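Local coordinates for protein DNA polymerase III subunit beta (Deinococcus radiodurans, PDB 4TRT) that probably tethers DNA polymerases and other proteins to DNA as a ring-shaped, head-to-tail homodimeric sliding clamp, making replication processive, at residues 74-77 / 78-82; 253-256 / 257-261; 190-193 / 194-197; 24-28 / 29-33; 5-8 / 9-12. All coordinates share one frame; numbering follows the deposited sequence.

The five contacts are all short-range, and they are spread along the three clamp domains of the chain. Contacts 1, 4 and 5 lie in the N-terminal domain, contact 3 in the central one and contact 2 in the C-terminal one. Contacts 1 and 5 touch, with centres 11 Å apart: Lys8 NZ lies 2.9 Å from Leu82 O, a probable hydrogen bond. Contact 4 comes within about 7 Å of contact 1 at the nearest atoms. Contacts 1 and 2 are 42 Å apart between centres, yet the ring brings their helices together across subunits: Asn81 O of contact 1 accepts a hydrogen bond from Arg263 NE of the second subunit, on the helix that carries contact 2.

Contact 1: residues 74-77 / 78-82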
loop_
_atom_site.group_PDB
_atom_site.type_symbol
_atom_site.label_atom_id
_atom_site.label_comp_id
_atom_site.label_asym_id
_atom_site.label_seq_id
_atom_site.Cartn_x
_atom_site.Cartn_y
_atom_site.Cartn_z
ATOM N N LEU A 74 10.606 -17.730 3.671
ATOM C CA LEU A 74 11.965 -17.381 4.048
ATOM C C LEU A 74 12.923 -17.517 2.858
ATOM O O LEU A 74 13.725 -16.636 2.624
ATOM C CB LEU A 74 12.439 -18.243 5.226
ATOM C CG LEU A 74 13.881 -18.027 5.685
ATOM C CD1 LEU A 74 14.108 -16.549 5.990
ATOM C CD2 LEU A 74 14.159 -18.862 6.925
ATOM N N PHE A 75 12.826 -18.618 2.116
ATOM C CA PHE A 75 13.688 -18.854 0.962
ATOM C C PHE A 75 13.469 -17.795 -0.122
ATOM O O PHE A 75 14.423 -17.282 -0.684
ATOM C CB PHE A 75 13.464 -20.263 0.415
ATOM C CG PHE A 75 14.342 -20.635 -0.756
ATOM C CD1 PHE A 75 15.700 -20.346 -0.763
ATOM C CD2 PHE A 75 13.824 -21.345 -1.823
ATOM C CE1 PHE A 75 16.500 -20.701 -1.835
ATOM C CE2 PHE A 75 14.628 -21.722 -2.892
ATOM C CZ PHE A 75 15.973 -21.385 -2.898
ATOM N N ALA A 76 12.208 -17.451 -0.374
ATOM C CA ALA A 76 11.860 -16.428 -1.348
ATOM C C ALA A 76 12.418 -15.066 -0.939
ATOM O O ALA A 76 12.920 -14.310 -1.762
ATOM C CB ALA A 76 10.344 -16.347 -1.506
ATOM N N GLN A 77 12.335 -14.773 0.350
ATOM C CA GLN A 77 12.822 -13.507 0.880
ATOM C C GLN A 77 14.339 -13.398 0.763
ATOM O O GLN A 77 14.875 -12.344 0.415
ATOM C CB GLN A 77 12.364 -13.354 2.338
ATOM C CG GLN A 77 12.886 -12.112 3.053
ATOM C CD GLN A 77 12.359 -12.017 4.476
ATOM O OE1 GLN A 77 11.939 -13.017 5.056
ATOM N NE2 GLN A 77 12.370 -10.820 5.037
ATOM N N ILE A 78 15.039 -14.476 1.098
ATOM C CA ILE A 78 16.503 -14.495 1.011
ATOM C C ILE A 78 16.948 -14.267 -0.444
ATOM O O ILE A 78 17.839 -13.456 -0.715
ATOM C CB ILE A 78 17.048 -15.822 1.567
ATOM C CG1 ILE A 78 16.971 -15.827 3.098
ATOM C CG2 ILE A 78 18.466 -16.088 1.083
ATOM C CD1 ILE A 78 17.268 -17.203 3.694
ATOM N N VAL A 79 16.285 -14.937 -1.379
ATOM C CA VAL A 79 16.669 -14.824 -2.794
ATOM C C VAL A 79 16.382 -13.416 -3.316
ATOM O O VAL A 79 17.223 -12.815 -3.963
ATOM C CB VAL A 79 15.979 -15.895 -3.663
ATOM C CG1 VAL A 79 16.276 -15.685 -5.161
ATOM C CG2 VAL A 79 16.424 -17.280 -3.236
ATOM N N ARG A 80 15.218 -12.877 -2.979
ATOM C CA ARG A 80 14.872 -11.516 -3.350
ATOM C C ARG A 80 15.895 -10.489 -2.881
ATOM O O ARG A 80 16.219 -9.581 -3.630
ATOM C CB ARG A 80 13.502 -11.204 -2.779
ATOM C CG ARG A 80 12.994 -9.776 -2.904
ATOM C CD ARG A 80 11.639 -9.638 -2.228
ATOM N NE ARG A 80 10.794 -10.788 -2.508
ATOM C CZ ARG A 80 10.170 -11.550 -1.606
ATOM N NH1 ARG A 80 10.234 -11.306 -0.303
ATOM N NH2 ARG A 80 9.439 -12.568 -2.028
ATOM N N ASN A 81 16.411 -10.658 -1.664
ATOM C CA ASN A 81 17.341 -9.708 -1.069
ATOM C C ASN A 81 18.781 -9.837 -1.565
ATOM O O ASN A 81 19.618 -8.997 -1.249
ATOM C CB ASN A 81 17.332 -9.852 0.467
ATOM C CG ASN A 81 16.038 -9.372 1.102
ATOM O OD1 ASN A 81 15.284 -8.600 0.500
ATOM N ND2 ASN A 81 15.777 -9.814 2.340
ATOM N N LEU A 82 19.088 -10.897 -2.303
ATOM C CA LEU A 82 20.435 -11.090 -2.798
ATOM C C LEU A 82 20.784 -9.978 -3.794
ATOM O O LEU A 82 19.932 -9.509 -4.557
ATOM C CB LEU A 82 20.607 -12.447 -3.458
ATOM C CG LEU A 82 20.648 -13.684 -2.595
ATOM C CD1 LEU A 82 20.714 -14.877 -3.535
ATOM C CD2 LEU A 82 21.840 -13.707 -1.651
HETATM O O HOH W 1 13.694 -8.587 3.780
#
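The guanidinium of Arg80 lies with one face over the preceding turn of helix 72-81. Ala76 O sits 3.8 Å above the plane, over its centre, and Gln77 CA comes to the same face, 3.6 Å from Arg80 NH1. A bend at chi3 (-41°) folds the chain back along the helix to put the group there, while Arg80 NH2 reaches on to a salt bridge with Glu19. The Phe75 ring is the second flat group. Val79 CG2 approaches it obliquely, 3.7 Å from Phe75 CE1. The remaining flat groups are two amides, Gln77 and Asn81, with planes 64° apart. They are joined through one water, which accepts from Gln77 NE2 at 2.9 Å and from Asn81 ND2 at 2.8 Å. Gln77 gets that far because its chain runs extended beyond CG. Leu74 and Ile78 cross obliquely, CD1 to CD1 at 4.0 Å. Beneath these side chains the backbone makes regular i to i+4 hydrogen bonds, from Ile78 N to Leu74 O through to Asn81 N to Gln77 O, the last one less straight (148° at the hydrogen). Phe75 and Val79 turn inward onto Leu15 of helix 8-21, and Phe75 also meets Leu96 and Val98 of strand 95-100. Ile78 packs on Phe105 and Leu107 of strand 103-108. On another side, Val266 of the second subunit touches Gln77 and Asn81, and Tyr293 of that subunit touches Leu74, which places this helix at the dimer interface of the ring.

Contact 2: residues 253-256 / 257-261; sequences PATA and LKEAV
Lys258 lies along the carbonyl of Ala254, one turn back in the first part of helix 254-265, which follows strand 248-253 in the C-terminal clamp domain. Its CB is 3.6 Å from Ala254 O, and CG closes on the same oxygen at 3.2 Å. CG is set beside the backbone N (chi1 -68°), which turns the chain toward the start of the helix. From there it runs extended: CD drifts off to 3.8 Å from Ala254 O, and CE passes the methyl of Ala254, CB to CE at 4.3 Å. The tip leaves the helix, and NZ donates to the carbonyl oxygens of Gly325 and Ile327, with a long, weak ion pair to Asp328. Ala254 O is thus lined by the aliphatic stem while it takes the hydrogen bond from Lys258 N at 2.9 Å. One residue on in each segment, Thr255 and Glu259 lie side by side, pointing the same way. Thr255 CG2 meets the carboxylate, 3.5 Å from Glu259 OE2, a methyl-to-oxygen contact without a hydrogen bond. Pro253, at the N-cap position, opens the series of backbone bonds by accepting from Leu257 N. The lysine side of the helix faces helix 317-324, where Leu324 touches both Leu257 and Lys258. Ala256 and Ala260, small residues on a different side, lie against Leu300 of strand 294-301, and Leu257 and Ala260 reach Leu285 and Leu287 of strand 284-290, respectively.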
loop_
_atom_site.group_PDB
_atom_site.type_symbol
_atom_site.label_atom_id
_atom_site.label_comp_id
_atom_site.label_asym_id
_atom_site.label_seq_id
_atom_site.Cartn_x
_atom_site.Cartn_y
_atom_site.Cartn_z
ATOM N N PRO A 253 -19.269 7.842 -22.675
ATOM C CA PRO A 253 -17.892 7.482 -22.343
ATOM C C PRO A 253 -17.808 6.687 -21.050
ATOM O O PRO A 253 -18.394 7.089 -20.041
ATOM C CB PRO A 253 -17.208 8.837 -22.181
ATOM C CG PRO A 253 -18.060 9.803 -22.937
ATOM C CD PRO A 253 -19.447 9.307 -22.734
ATOM N N ALA A 254 -17.110 5.558 -21.096
ATOM C CA ALA A 254 -17.024 4.658 -19.961
ATOM C C ALA A 254 -16.373 5.330 -18.763
ATOM O O ALA A 254 -16.823 5.152 -17.627
ATOM C CB ALA A 254 -16.235 3.420 -20.340
ATOM N N THR A 255 -15.315 6.090 -19.008
ATOM C CA THR A 255 -14.545 6.651 -17.897
ATOM C C THR A 255 -15.356 7.710 -17.177
ATOM O O THR A 255 -15.361 7.748 -15.929
ATOM C CB THR A 255 -13.213 7.245 -18.369
ATOM O OG1 THR A 255 -12.377 6.187 -18.844
ATOM C CG2 THR A 255 -12.509 8.015 -17.246
ATOM N N ALA A 256 -16.063 8.546 -17.941
ATOM C CA ALA A 256 -16.930 9.557 -17.319
ATOM C C ALA A 256 -17.998 8.892 -16.451
ATOM O O ALA A 256 -18.252 9.332 -15.316
ATOM C CB ALA A 256 -17.539 10.490 -18.358
ATOM N N LEU A 257 -18.597 7.804 -16.943
ATOM C CA LEU A 257 -19.634 7.109 -16.176
ATOM C C LEU A 257 -19.074 6.485 -14.902
ATOM O O LEU A 257 -19.698 6.581 -13.834
ATOM C CB LEU A 257 -20.351 6.052 -17.031
ATOM C CG LEU A 257 -21.391 5.194 -16.324
ATOM C CD1 LEU A 257 -22.575 6.031 -15.811
ATOM C CD2 LEU A 257 -21.846 4.078 -17.268
ATOM N N LYS A 258 -17.909 5.853 -14.998
ATOM C CA LYS A 258 -17.287 5.228 -13.826
ATOM C C LYS A 258 -16.961 6.260 -12.770
ATOM O O LYS A 258 -17.238 6.050 -11.603
ATOM C CB LYS A 258 -16.003 4.505 -14.193
ATOM C CG LYS A 258 -16.227 3.275 -15.060
ATOM C CD LYS A 258 -14.882 2.667 -15.455
ATOM C CE LYS A 258 -15.075 1.655 -16.547
ATOM N NZ LYS A 258 -13.805 0.926 -16.847
ATOM N N GLU A 259 -16.389 7.382 -13.199
ATOM C CA GLU A 259 -16.001 8.426 -12.283
ATOM C C GLU A 259 -17.238 9.094 -11.647
ATOM O O GLU A 259 -17.199 9.470 -10.476
ATOM C CB GLU A 259 -15.074 9.430 -12.985
ATOM C CG GLU A 259 -13.713 8.807 -13.313
ATOM C CD GLU A 259 -12.739 9.724 -14.039
ATOM O OE1 GLU A 259 -13.132 10.808 -14.492
ATOM O OE2 GLU A 259 -11.556 9.341 -14.161
ATOM N N ALA A 260 -18.328 9.205 -12.398
ATOM C CA ALA A 260 -19.555 9.778 -11.885
ATOM C C ALA A 260 -20.228 8.863 -10.862
ATOM O O ALA A 260 -20.694 9.344 -9.834
ATOM C CB ALA A 260 -20.508 10.121 -13.022
ATOM N N VAL A 261 -20.265 7.544 -11.128
ATOM C CA VAL A 261 -20.876 6.590 -10.197
ATOM C C VAL A 261 -20.061 6.578 -8.923
ATOM O O VAL A 261 -20.602 6.673 -7.805
ATOM C CB VAL A 261 -20.999 5.187 -10.813
ATOM C CG1 VAL A 261 -21.341 4.138 -9.765
ATOM C CG2 VAL A 261 -22.062 5.188 -11.923
#

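Contact 3: residues 190-193 / 194-197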
loop_
_atom_site.group_PDB
_atom_site.type_symbol
_atom_site.label_atom_id
_atom_site.label_comp_id
_atom_site.label_asym_id
_atom_site.label_seq_id
_atom_site.Cartn_x
_atom_site.Cartn_y
_atom_site.Cartn_z
ATOM N N ILE A 190 -16.753 -26.142 -14.261
ATOM C CA ILE A 190 -17.024 -25.105 -13.280
ATOM C C ILE A 190 -15.836 -25.062 -12.328
ATOM O O ILE A 190 -15.565 -26.037 -11.625
ATOM C CB ILE A 190 -18.313 -25.348 -12.476
ATOM C CG1 ILE A 190 -19.514 -25.522 -13.430
ATOM C CG2 ILE A 190 -18.524 -24.190 -11.498
ATOM C CD1 ILE A 190 -20.777 -26.016 -12.756
ATOM N N ILE A 191 -15.129 -23.930 -12.326
ATOM C CA ILE A 191 -13.892 -23.754 -11.568
ATOM C C ILE A 191 -14.165 -22.930 -10.297
ATOM O O ILE A 191 -14.727 -21.857 -10.388
ATOM C CB ILE A 191 -12.831 -22.999 -12.414
ATOM C CG1 ILE A 191 -12.656 -23.643 -13.790
ATOM C CG2 ILE A 191 -11.499 -22.895 -11.672
ATOM C CD1 ILE A 191 -12.073 -25.027 -13.744
ATOM N N PRO A 192 -13.749 -23.418 -9.111
ATOM C CA PRO A 192 -13.971 -22.630 -7.893
ATOM C C PRO A 192 -13.367 -21.230 -8.023
ATOM O O PRO A 192 -12.272 -21.092 -8.579
ATOM C CB PRO A 192 -13.270 -23.451 -6.810
ATOM C CG PRO A 192 -13.244 -24.839 -7.338
ATOM C CD PRO A 192 -13.084 -24.699 -8.821
ATOM N N ALA A 193 -14.097 -20.203 -7.587
ATOM C CA ALA A 193 -13.668 -18.804 -7.791
ATOM C C ALA A 193 -12.281 -18.512 -7.218
ATOM O O ALA A 193 -11.480 -17.814 -7.855
ATOM C CB ALA A 193 -14.669 -17.823 -7.195
ATOM N N ARG A 194 -12.006 -18.990 -6.009
ATOM C CA ARG A 194 -10.657 -18.806 -5.406
ATOM C C ARG A 194 -9.540 -19.485 -6.224
ATOM O O ARG A 194 -8.413 -19.004 -6.262
ATOM C CB ARG A 194 -10.603 -19.310 -3.971
ATOM C CG ARG A 194 -11.363 -18.466 -2.959
ATOM C CD ARG A 194 -11.415 -19.098 -1.567
ATOM N NE ARG A 194 -10.090 -19.604 -1.118
ATOM C CZ ARG A 194 -9.728 -20.888 -0.939
ATOM N NH1 ARG A 194 -10.580 -21.896 -1.131
ATOM N NH2 ARG A 194 -8.476 -21.175 -0.546
ATOM N N SER A 195 -9.853 -20.579 -6.901
ATOM C CA SER A 195 -8.896 -21.182 -7.833
ATOM C C SER A 195 -8.729 -20.365 -9.124
ATOM O O SER A 195 -7.635 -20.314 -9.711
ATOM C CB SER A 195 -9.303 -22.616 -8.166
ATOM O OG SER A 195 -9.222 -23.414 -7.016
ATOM N N VAL A 196 -9.794 -19.703 -9.571
ATOM C CA VAL A 196 -9.654 -18.746 -10.674
ATOM C C VAL A 196 -8.688 -17.606 -10.296
ATOM O O VAL A 196 -7.859 -17.210 -11.111
ATOM C CB VAL A 196 -11.019 -18.211 -11.148
ATOM C CG1 VAL A 196 -10.850 -17.016 -12.075
ATOM C CG2 VAL A 196 -11.789 -19.319 -11.839
ATOM N N ASP A 197 -8.768 -17.114 -9.061
ATOM C CA ASP A 197 -7.853 -16.069 -8.590
ATOM C C ASP A 197 -6.391 -16.505 -8.701
ATOM O O ASP A 197 -5.532 -15.719 -9.104
ATOM C CB ASP A 197 -8.135 -15.695 -7.139
ATOM C CG ASP A 197 -9.476 -15.030 -6.952
ATOM O OD1 ASP A 197 -9.969 -14.381 -7.896
ATOM O OD2 ASP A 197 -10.048 -15.165 -5.855
#
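A strand-to-helix junction is formed here, with Ile191 and Pro192 at the end of strand 189-192 meeting Ser195 and Val196 in the first turn of helix 193-202, in the central domain of the clamp. Pro192 holds the N-cap position; its ring has no polar group to cap the helix, but its carbonyl starts the bonding. Val196 N donates to Pro192 O at 3.0 Å, in the carbonyl plane, and Asp197 N follows by donating to Ala193 O, also at 3.0 Å. The chain turns sharply between Pro192 and Ala193, from an extended psi of 137° at the proline to helical angles at the alanine. Across the bend Ile191 and Val196 cross at about a right angle, CG2 against CG2 at 3.6 Å. With Val196 CG1 anti to the backbone N (chi1 168°), CG2 falls beside that N, where it meets Ile191. Ile191 CG2 also brushes the CB of Ser195. The serine hydroxyl lies alongside the proline, with OG 4.1 Å from Pro192 CB. Around the junction Ile156 of strand 155-161 touches Ala193 and Val196, while Leu228 of strand 224-229, in another sheet, touches Ile191 and Ser195. Asp197, in the first turn, has its charge answered by Arg141, through a salt bridge at OD1. Its side chain stays close to the start of the helix: Asp197 CG lies 3.5 Å from Ala193 O, the oxygen that accepts the hydrogen bond from Asp197 N.

Contact 4: residues 24-28 / 29-33; sequences SRSSN and PLLTA
The backbone folds back on itself at Asn28 and Pro29, in the loop from helix 8-21 to strand 33-38 of the N-terminal domain: Leu31 N donates to Asn28 O at 3.2 Å, and a type I beta turn follows from Leu30 to Ala33. The donor stands well above the carbonyl plane of Asn28, 59° out of it. The side chain of Asn28 strengthens the fold. With CG anti to the backbone N (chi1 -179°), its amide curls over Pro29, and OD1 accepts from Leu30 N at 3.0 Å, which makes an Asx turn. Pro29 itself has no N-H to offer, and the oxygen passes over it to the next residue. CG of Asn28 meets Leu31 CB at 3.8 Å, the two side chains crossing at about a right angle. Two residues earlier Ser26 makes an ST turn: its OG accepts from Asn28 N at 3.1 Å. The leucine methyl lies beside this hydroxyl, Leu31 CD2 to Ser26 OG at 3.5 Å. Thr32 packs on the start of the loop, its CG2 3.7 Å from Ser24 C and also against Ser26 CB. Replacing Ser26 with an alanine would probably take from Asn28 N its acceptor and leave Leu31 CD2 with a gap beside it. Leu31 also touches Pro23 and Leu50, and Thr32 is tied to Ala72 through the backbone. The side-chain oxygens of Ser26 and Asn28 thus hold the N-H groups of Asn28 and Leu30, on either side of the proline in sequence, which suggests that the loop's shape rests largely on short polar side chains.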
loop_
_atom_site.group_PDB
_atom_site.type_symbol
_atom_site.label_atom_id
_atom_site.label_comp_id
_atom_site.label_asym_id
_atom_site.label_seq_id
_atom_site.Cartn_x
_atom_site.Cartn_y
_atom_site.Cartn_z
ATOM N N SER A 24 1.987 -19.133 4.771
ATOM C CA SER A 24 3.115 -18.705 5.602
ATOM C C SER A 24 2.984 -19.240 7.030
ATOM O O SER A 24 3.968 -19.307 7.746
ATOM C CB SER A 24 3.223 -17.170 5.622
ATOM O OG SER A 24 1.966 -16.599 5.964
ATOM N N ARG A 25 1.773 -19.607 7.436
ATOM C CA ARG A 25 1.507 -20.137 8.769
ATOM C C ARG A 25 0.626 -21.379 8.702
ATOM O O ARG A 25 -0.376 -21.363 8.009
ATOM C CB ARG A 25 0.772 -19.098 9.610
ATOM C CG ARG A 25 1.670 -18.166 10.410
ATOM C CD ARG A 25 0.977 -17.679 11.682
ATOM N NE ARG A 25 1.918 -16.981 12.574
ATOM C CZ ARG A 25 2.020 -15.656 12.727
ATOM N NH1 ARG A 25 1.234 -14.814 12.061
ATOM N NH2 ARG A 25 2.926 -15.160 13.570
ATOM N N SER A 26 0.979 -22.434 9.433
ATOM C CA SER A 26 0.105 -23.611 9.530
ATOM C C SER A 26 0.446 -24.479 10.731
ATOM O O SER A 26 1.612 -24.616 11.093
ATOM C CB SER A 26 0.193 -24.460 8.256
ATOM O OG SER A 26 -0.718 -25.548 8.304
ATOM N N SER A 27 -0.574 -25.095 11.325
ATOM C CA SER A 27 -0.358 -26.098 12.373
ATOM C C SER A 27 0.304 -27.356 11.786
ATOM O O SER A 27 0.903 -28.141 12.513
ATOM C CB SER A 27 -1.677 -26.457 13.062
ATOM O OG SER A 27 -2.659 -26.834 12.105
ATOM N N ASN A 28 0.191 -27.532 10.466
ATOM C CA ASN A 28 0.935 -28.555 9.729
ATOM C C ASN A 28 2.333 -28.037 9.400
ATOM O O ASN A 28 2.483 -27.148 8.558
ATOM C CB ASN A 28 0.171 -28.909 8.437
ATOM C CG ASN A 28 0.848 -29.990 7.611
ATOM O OD1 ASN A 28 2.023 -30.279 7.782
ATOM N ND2 ASN A 28 0.096 -30.582 6.685
ATOM N N PRO A 29 3.370 -28.616 10.024
ATOM C CA PRO A 29 4.705 -28.034 9.881
ATOM C C PRO A 29 5.279 -28.084 8.461
ATOM O O PRO A 29 6.160 -27.312 8.152
ATOM C CB PRO A 29 5.566 -28.866 10.848
ATOM C CG PRO A 29 4.846 -30.154 11.001
ATOM C CD PRO A 29 3.382 -29.867 10.809
ATOM N N LEU A 30 4.774 -28.975 7.613
ATOM C CA LEU A 30 5.284 -29.132 6.248
ATOM C C LEU A 30 4.483 -28.359 5.213
ATOM O O LEU A 30 4.950 -28.170 4.103
ATOM C CB LEU A 30 5.323 -30.618 5.862
ATOM C CG LEU A 30 6.602 -31.355 6.259
ATOM C CD1 LEU A 30 6.425 -32.847 6.046
ATOM C CD2 LEU A 30 7.798 -30.810 5.470
ATOM N N LEU A 31 3.276 -27.920 5.562
ATOM C CA LEU A 31 2.410 -27.241 4.602
ATOM C C LEU A 31 3.013 -25.893 4.152
ATOM O O LEU A 31 2.763 -25.444 3.038
ATOM C CB LEU A 31 1.017 -27.053 5.184
ATOM C CG LEU A 31 -0.042 -26.488 4.233
ATOM C CD1 LEU A 31 -0.157 -27.308 2.953
ATOM C CD2 LEU A 31 -1.389 -26.418 4.954
ATOM N N THR A 32 3.837 -25.301 5.011
ATOM C CA THR A 32 4.504 -24.038 4.729
ATOM C C THR A 32 5.811 -24.228 3.944
ATOM O O THR A 32 6.488 -23.246 3.645
ATOM C CB THR A 32 4.808 -23.293 6.046
ATOM O OG1 THR A 32 5.491 -24.176 6.933
ATOM C CG2 THR A 32 3.532 -22.851 6.713
ATOM N N ALA A 33 6.165 -25.477 3.631
ATOM C CA ALA A 33 7.400 -25.780 2.925
ATOM C C ALA A 33 7.257 -25.669 1.403
ATOM O O ALA A 33 6.170 -25.841 0.838
ATOM C CB ALA A 33 7.896 -27.165 3.282
#

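Contact 5: residues 5-8 / 9-12; sequences NVTK and KTLN
Lys9, second residue of helix 8-21, rests its CB 3.8 Å from Thr7 CG2, at the junction where strand 2-7 passes into that helix in the N-terminal domain. Its ammonium goes to a salt bridge with Glu13, one turn on. Thr10 follows with its hydroxyl against the same threonine: OG1 lies 3.6 Å from both Thr7 CB and Thr7 CG2, a contact of oxygen with carbon. The Thr7 side chain, at the N-cap position, makes no capping bond. Leu11 has the main apolar contact. Its N donates to Thr7 O at 3.1 Å, and its CD2 meets Val6 CG1 at 3.8 Å, the two side chains crossing at about a right angle. Val6 CG1 stands between its backbone N and carbonyl carbon (chi1 63°), and Leu11 CG is anti to its N, which brings the two methyls together. Asn12 ends the walk. Its N donates to Lys8 O at 2.8 Å, a straight bond (166° at the hydrogen). Asn12 and Lys8 lie side by side, ND2 3.8 Å from Lys8 CG, while Val79 of helix 72-81 touches both. A glycine at Asn12 would probably remove the amide beside Lys8 CG and open a gap next to Val79. Beyond CG the Lys8 chain bends at chi3, and NZ, besides its link to Leu82, donates to the carbonyl oxygen of Gly84. The strand end is therefore joined to the helix by apolar contact and backbone bonds, while the two lysine charges are answered away from the junction, one by a carboxylate and the other by backbone carbonyls.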
loop_
_atom_site.group_PDB
_atom_site.type_symbol
_atom_site.label_atom_id
_atom_site.label_comp_id
_atom_site.label_asym_id
_atom_site.label_seq_id
_atom_site.Cartn_x
_atom_site.Cartn_y
_atom_site.Cartn_z
ATOM N N ASN A 5 23.461 -23.845 -10.357
ATOM C CA ASN A 5 23.651 -22.450 -10.735
ATOM C C ASN A 5 22.407 -21.975 -11.457
ATOM O O ASN A 5 21.998 -22.577 -12.428
ATOM C CB ASN A 5 24.898 -22.289 -11.607
ATOM C CG ASN A 5 26.169 -22.370 -10.796
ATOM O OD1 ASN A 5 26.479 -21.478 -9.996
ATOM N ND2 ASN A 5 26.908 -23.435 -10.990
ATOM N N VAL A 6 21.812 -20.905 -10.959
ATOM C CA VAL A 6 20.550 -20.413 -11.466
ATOM C C VAL A 6 20.587 -18.872 -11.515
ATOM O O VAL A 6 21.319 -18.227 -10.759
ATOM C CB VAL A 6 19.369 -20.947 -10.586
ATOM C CG1 VAL A 6 19.467 -20.444 -9.157
ATOM C CG2 VAL A 6 18.018 -20.584 -11.170
ATOM N N THR A 7 19.840 -18.301 -12.456
ATOM C CA THR A 7 19.674 -16.853 -12.565
ATOM C C THR A 7 18.737 -16.386 -11.460
ATOM O O THR A 7 17.694 -17.006 -11.238
ATOM C CB THR A 7 19.110 -16.498 -13.951
ATOM O OG1 THR A 7 20.139 -16.700 -14.930
ATOM C CG2 THR A 7 18.649 -15.080 -14.011
ATOM N N LYS A 8 19.101 -15.315 -10.762
ATOM C CA LYS A 8 18.262 -14.783 -9.695
ATOM C C LYS A 8 16.880 -14.371 -10.220
ATOM O O LYS A 8 15.868 -14.649 -9.569
ATOM C CB LYS A 8 18.916 -13.598 -8.987
ATOM C CG LYS A 8 18.132 -13.097 -7.779
ATOM C CD LYS A 8 18.780 -11.898 -7.100
ATOM C CE LYS A 8 18.612 -10.615 -7.910
ATOM N NZ LYS A 8 19.460 -9.530 -7.375
ATOM N N LYS A 9 16.856 -13.711 -11.378
ATOM C CA LYS A 9 15.620 -13.212 -11.980
ATOM C C LYS A 9 14.606 -14.332 -12.171
ATOM O O LYS A 9 13.434 -14.192 -11.816
ATOM C CB LYS A 9 15.906 -12.546 -13.328
ATOM C CG LYS A 9 14.652 -12.062 -14.062
ATOM C CD LYS A 9 14.997 -11.290 -15.325
ATOM C CE LYS A 9 13.870 -11.362 -16.349
ATOM N NZ LYS A 9 12.529 -11.185 -15.713
ATOM N N THR A 10 15.073 -15.465 -12.668
ATOM C CA THR A 10 14.188 -16.573 -12.970
ATOM C C THR A 10 13.755 -17.265 -11.683
ATOM O O THR A 10 12.588 -17.630 -11.533
ATOM C CB THR A 10 14.855 -17.583 -13.928
ATOM O OG1 THR A 10 15.671 -16.893 -14.888
ATOM C CG2 THR A 10 13.802 -18.324 -14.705
ATOM N N LEU A 11 14.683 -17.448 -10.756
ATOM C CA LEU A 11 14.345 -18.063 -9.477
ATOM C C LEU A 11 13.353 -17.194 -8.703
ATOM O O LEU A 11 12.430 -17.712 -8.087
ATOM C CB LEU A 11 15.598 -18.343 -8.656
ATOM C CG LEU A 11 15.454 -19.094 -7.318
ATOM C CD1 LEU A 11 14.854 -20.504 -7.439
ATOM C CD2 LEU A 11 16.840 -19.146 -6.720
ATOM N N ASN A 12 13.554 -15.874 -8.727
ATOM C CA ASN A 12 12.596 -14.924 -8.141
ATOM C C ASN A 12 11.203 -15.071 -8.697
ATOM O O ASN A 12 10.221 -15.009 -7.943
ATOM C CB ASN A 12 13.015 -13.467 -8.380
ATOM C CG ASN A 12 13.944 -12.940 -7.337
ATOM O OD1 ASN A 12 14.078 -13.503 -6.241
ATOM N ND2 ASN A 12 14.590 -11.815 -7.658
#